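Local coordinates for 2-dehydropantoate 2-reductase (PDB 3WFI), which acts as a D-mandelate dehydrogenase of the ketopantoate reductase family, using NADH/NAD(+) to interconvert D-mandelate and the corresponding 2-keto acid, at the interface of chains A and B. Coordinates in Å, arbitrary orientation; residue numbers count along the deposited sequence, not the author numbering. Chains: chain A/B, 2-dehydropantoate 2-reductase.

Contact 1: the interface of chains A and B. Residues chain A 197, 201, 211, 213, 217; chain B 200, 300-301, 304, 308.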
# COMPACT_ATOMS: atom_id res chain seq x y z
N LEU A 197 0.37 8.29 -0.41
CA LEU A 197 0.80 7.79 0.90
C LEU A 197 0.15 8.56 2.04
O LEU A 197 -0.33 7.95 3.00
CB LEU A 197 2.33 7.80 1.01
CG LEU A 197 3.07 6.88 0.04
CD1 LEU A 197 4.57 7.09 0.15
CD2 LEU A 197 2.72 5.39 0.27
N LEU A 201 -2.47 6.81 4.58
CA LEU A 201 -2.01 6.68 5.96
C LEU A 201 -2.63 7.71 6.92
O LEU A 201 -2.49 7.57 8.15
CB LEU A 201 -0.48 6.73 6.03
CG LEU A 201 0.22 5.54 5.39
CD1 LEU A 201 1.70 5.84 5.17
CD2 LEU A 201 0.03 4.29 6.24
N THR A 211 7.94 8.16 9.71
CA THR A 211 7.72 6.72 9.74
C THR A 211 8.94 5.93 9.25
O THR A 211 9.75 6.44 8.48
CB THR A 211 6.48 6.31 8.93
OG1 THR A 211 6.73 6.45 7.52
CG2 THR A 211 5.29 7.17 9.34
N THR A 213 9.19 3.31 7.39
CA THR A 213 9.13 2.72 6.05
C THR A 213 8.90 3.72 4.91
O THR A 213 8.91 3.33 3.74
CB THR A 213 8.02 1.63 5.96
OG1 THR A 213 6.78 2.18 6.40
CG2 THR A 213 8.39 0.42 6.79
N MET A 217 9.22 3.11 0.78
CA MET A 217 8.06 3.21 -0.08
C MET A 217 8.30 4.25 -1.18
O MET A 217 7.97 4.02 -2.34
CB MET A 217 6.80 3.53 0.74
CG MET A 217 6.40 2.37 1.64
SD MET A 217 4.87 2.67 2.56
CE MET A 217 5.33 4.00 3.66
N ILE B 200 -5.35 -0.67 7.06
CA ILE B 200 -4.89 0.51 6.33
C ILE B 200 -6.05 1.39 5.82
O ILE B 200 -5.96 2.60 5.89
CB ILE B 200 -3.97 0.13 5.15
CG1 ILE B 200 -2.69 -0.48 5.68
CG2 ILE B 200 -3.62 1.34 4.31
CD1 ILE B 200 -1.83 0.50 6.44
N GLU B 300 4.98 -2.67 4.67
CA GLU B 300 5.53 -1.33 4.85
C GLU B 300 4.43 -0.33 5.29
O GLU B 300 4.67 0.50 6.17
CB GLU B 300 6.20 -0.88 3.56
CG GLU B 300 7.53 -1.58 3.32
CD GLU B 300 7.87 -1.73 1.86
OE1 GLU B 300 7.23 -1.05 1.02
OE2 GLU B 300 8.75 -2.55 1.56
N LEU B 301 3.25 -0.42 4.69
CA LEU B 301 2.16 0.49 5.02
C LEU B 301 1.64 0.29 6.45
O LEU B 301 1.38 1.27 7.17
CB LEU B 301 1.01 0.33 4.04
CG LEU B 301 1.25 0.93 2.66
CD1 LEU B 301 0.22 0.38 1.67
CD2 LEU B 301 1.20 2.45 2.74
N ALA B 304 4.13 1.77 8.79
CA ALA B 304 4.00 3.23 8.76
C ALA B 304 2.78 3.70 9.57
O ALA B 304 2.83 4.73 10.25
CB ALA B 304 3.91 3.73 7.32
N SER B 308 2.75 6.05 12.77
CA SER B 308 1.96 7.28 12.80
C SER B 308 1.06 7.38 14.04
O SER B 308 0.70 8.49 14.44
CB SER B 308 1.10 7.41 11.53
OG SER B 308 -0.06 6.61 11.57
O HOH W 1 -2.37 7.68 10.85

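Contact 2: the interface of chains A and B. Residues chain A 221, 293-294, 297-298, 301; chain B 197, 221, 293-294, 297-298, 301.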
# COMPACT_ATOMS: atom_id res chain seq x y z
N ILE A 221 8.68 3.46 -5.29
CA ILE A 221 7.81 4.13 -6.25
C ILE A 221 8.63 4.92 -7.28
O ILE A 221 8.38 4.83 -8.49
CB ILE A 221 6.77 5.04 -5.56
CG1 ILE A 221 5.74 4.18 -4.83
CG2 ILE A 221 6.06 5.92 -6.58
CD1 ILE A 221 4.98 4.91 -3.76
N PRO A 293 4.21 -2.47 -9.59
CA PRO A 293 3.26 -2.98 -8.58
C PRO A 293 2.89 -1.98 -7.49
O PRO A 293 1.73 -1.94 -7.07
CB PRO A 293 3.97 -4.18 -7.98
CG PRO A 293 5.42 -3.94 -8.24
CD PRO A 293 5.46 -3.25 -9.58
N TYR A 294 3.84 -1.15 -7.06
CA TYR A 294 3.53 -0.14 -6.05
C TYR A 294 2.57 0.93 -6.61
O TYR A 294 1.65 1.34 -5.91
CB TYR A 294 4.79 0.50 -5.45
CG TYR A 294 5.47 -0.28 -4.34
CD1 TYR A 294 5.87 0.38 -3.18
CD2 TYR A 294 5.72 -1.63 -4.44
CE1 TYR A 294 6.50 -0.30 -2.15
CE2 TYR A 294 6.35 -2.32 -3.41
CZ TYR A 294 6.74 -1.64 -2.26
OH TYR A 294 7.36 -2.32 -1.24
N PHE A 297 -0.83 -0.82 -6.80
CA PHE A 297 -1.42 -1.03 -5.46
C PHE A 297 -1.88 0.29 -4.83
O PHE A 297 -2.97 0.37 -4.27
CB PHE A 297 -0.40 -1.75 -4.57
CG PHE A 297 -0.96 -2.44 -3.34
CD1 PHE A 297 -0.08 -3.01 -2.43
CD2 PHE A 297 -2.32 -2.54 -3.08
CE1 PHE A 297 -0.55 -3.66 -1.30
CE2 PHE A 297 -2.79 -3.18 -1.95
CZ PHE A 297 -1.92 -3.72 -1.05
N LEU A 298 -1.05 1.33 -4.94
CA LEU A 298 -1.38 2.63 -4.37
C LEU A 298 -2.61 3.21 -5.07
O LEU A 298 -3.50 3.74 -4.41
CB LEU A 298 -0.20 3.59 -4.47
CG LEU A 298 -0.36 4.91 -3.70
CD1 LEU A 298 -0.77 4.69 -2.26
CD2 LEU A 298 0.95 5.69 -3.76
N LEU A 301 -5.56 1.20 -3.79
CA LEU A 301 -5.88 1.61 -2.44
C LEU A 301 -6.63 2.94 -2.39
O LEU A 301 -7.57 3.10 -1.62
CB LEU A 301 -4.61 1.69 -1.57
CG LEU A 301 -4.02 0.33 -1.19
CD1 LEU A 301 -2.59 0.49 -0.68
CD2 LEU A 301 -4.89 -0.35 -0.14
N LEU B 197 -5.45 -4.91 4.79
CA LEU B 197 -6.29 -4.00 4.00
C LEU B 197 -7.29 -3.26 4.85
O LEU B 197 -7.47 -2.05 4.68
CB LEU B 197 -7.00 -4.76 2.86
CG LEU B 197 -6.09 -5.36 1.80
CD1 LEU B 197 -6.88 -6.24 0.84
CD2 LEU B 197 -5.30 -4.30 1.03
N ILE B 221 -2.53 -10.40 -3.98
CA ILE B 221 -1.85 -10.91 -2.78
C ILE B 221 -1.88 -12.43 -2.74
O ILE B 221 -0.85 -13.07 -2.47
CB ILE B 221 -2.44 -10.30 -1.49
CG1 ILE B 221 -2.09 -8.83 -1.39
CG2 ILE B 221 -1.92 -11.04 -0.25
CD1 ILE B 221 -3.00 -8.03 -0.47
N PRO B 293 5.67 -7.92 -4.25
CA PRO B 293 5.59 -6.48 -4.00
C PRO B 293 4.38 -6.05 -3.17
O PRO B 293 4.52 -5.13 -2.37
CB PRO B 293 5.53 -5.88 -5.40
CG PRO B 293 4.99 -6.98 -6.26
CD PRO B 293 5.56 -8.24 -5.68
N TYR B 294 3.22 -6.68 -3.37
CA TYR B 294 2.04 -6.30 -2.58
C TYR B 294 2.25 -6.68 -1.11
O TYR B 294 1.91 -5.92 -0.22
CB TYR B 294 0.74 -6.92 -3.14
CG TYR B 294 0.09 -6.14 -4.28
CD1 TYR B 294 0.84 -5.59 -5.32
CD2 TYR B 294 -1.28 -5.95 -4.31
CE1 TYR B 294 0.24 -4.91 -6.35
CE2 TYR B 294 -1.90 -5.26 -5.34
CZ TYR B 294 -1.13 -4.74 -6.36
OH TYR B 294 -1.73 -4.05 -7.39
N PHE B 297 4.73 -4.06 0.21
CA PHE B 297 4.09 -2.73 0.35
C PHE B 297 3.07 -2.71 1.50
O PHE B 297 3.05 -1.76 2.29
CB PHE B 297 3.41 -2.36 -0.97
CG PHE B 297 3.12 -0.88 -1.15
CD1 PHE B 297 2.41 -0.47 -2.27
CD2 PHE B 297 3.57 0.10 -0.27
CE1 PHE B 297 2.13 0.86 -2.49
CE2 PHE B 297 3.28 1.43 -0.48
CZ PHE B 297 2.56 1.82 -1.59
N LEU B 298 2.24 -3.74 1.59
CA LEU B 298 1.25 -3.81 2.65
C LEU B 298 1.95 -3.85 4.01
O LEU B 298 1.51 -3.20 4.96
CB LEU B 298 0.33 -5.02 2.47
CG LEU B 298 -0.89 -5.08 3.39
CD1 LEU B 298 -1.66 -3.76 3.38
CD2 LEU B 298 -1.82 -6.21 3.00
N LEU B 301 3.25 -0.42 4.69
CA LEU B 301 2.16 0.49 5.02
C LEU B 301 1.64 0.29 6.45
O LEU B 301 1.38 1.27 7.17
CB LEU B 301 1.01 0.33 4.04
CG LEU B 301 1.25 0.93 2.66
CD1 LEU B 301 0.22 0.38 1.67
CD2 LEU B 301 1.20 2.45 2.74

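Contact 1: the interface of chains A and B
Helix 293-308 of chain B lies against chain A, where it meets helix 194-201, the loop through A:Thr211 and A:Thr213, and the start of helix 214-231; B:Glu300, B:Leu301 and B:Ala304 carry most of the touch. The patch illustrates how a largely apolar helix contact can be given direction by a hydroxyl meeting a backbone carbonyl. A:Thr213 donates a hydrogen bond from its hydroxyl OG1 to the backbone carbonyl B:Glu300 O, 2.7 Å away. With chi1 at 53°, OG1 sits between its own backbone N and carbonyl carbon, and it reaches the oxygen from above the carbonyl plane, 35° out of it, rather than along a lone pair. B:Ala304 N lies 3.0 Å from the same B:Glu300 O, one helical turn on, which may be why the hydroxyl comes in tilted. The methyl B:Ala304 CB is lined by chain A: A:Leu201 CD1 touches it at 3.7 Å, A:Met217 CE at 3.9 Å, and A:Thr211 and A:Thr213 add further contacts. A:Met217 leaves its helix extended and bends only at chi3 (-67°), which turns the thioether tip toward that methyl. Its SD rests 3.7 Å from B:Leu301 CD2, while the side chains of A:Met217 and B:Glu300 run past each other in opposite directions, CG of the first beside CB of the second. The branch A:Leu201 CD2 nestles against the backbone oxygen of B:Leu301. At the rim, a water links the carbonyl A:Leu201 O (2.7 Å) to the hydroxyl B:Ser308 OG (2.6 Å). All these elements belong to the helical C-terminal part of the ketopantoate reductase fold, well away from the N-terminal Rossmann domain that binds the coenzyme.

Contact 2: the interface of chains A and B
A first torsion of -161° sets CG of A:Phe297 anti to its backbone N and swings the phenyl ring across to B:Tyr294, whose own CG, anti to the carbonyl carbon at chi1 -84°, presents a ring face to it. The twin pair, A:Tyr294 with B:Phe297, repeats the arrangement, giving a reciprocal Phe-Tyr stack between the paired C-terminal helices 293-308 in this member of the ketopantoate reductase family. The A:Phe297 and B:Tyr294 rings are only 4° from parallel, with centroids 4.0 Å apart and B:Tyr294 CD2 over the centre of the phenylalanine face. In the twin, B:Phe297 CG is offset toward the rim of the A:Tyr294 ring. The other face of each phenylalanine receives CD1 of Leu301 from its own chain, toward the rim, so each Phe297 ring lies between a partner tyrosine and a leucine methyl, which should restrict its tilt. Around the two-fold axis like meets like. The two Phe297 side chains slide past each other in opposite directions, their CD1 atoms 3.6 Å apart, whereas A:Leu301 CD1 and B:Leu301 CD1 meet tip to tip at 3.7 Å. Where the helices begin, the prolines cross at about a right angle, and A:Pro293 CB comes to 3.4 Å from B:Pro293 CG, a tight fit. Backbone oxygens border the rings: A:Pro293 O lies 3.4 Å from B:Tyr294 CE1, and A:Tyr294 O lies 3.5 Å from B:Phe297 CE1. At the far end of the A:Phe297 ring, its CZ touches B:Leu197 CD2 at 4.0 Å, a methyl supplied by helix 194-201.

Contact 1 and contact 2 lie side by side on one surface, the centres of their C-alpha atoms about 11 Å apart, and both are built on helix 293-308 together with helices 194-201 and 214-231. B:Leu301 belongs to both, linking the central aromatic cluster of contact 2 to the flanking patch of contact 1. Two-fold symmetry repeats contact 1 with the chains exchanged, whereas contact 2 contains both halves of its own symmetric core. The continuity of the surface fits a dimer joined through its C-terminal helices, with the coenzyme-binding domains at the outer ends, though the crystal alone does not prove that assembly in solution.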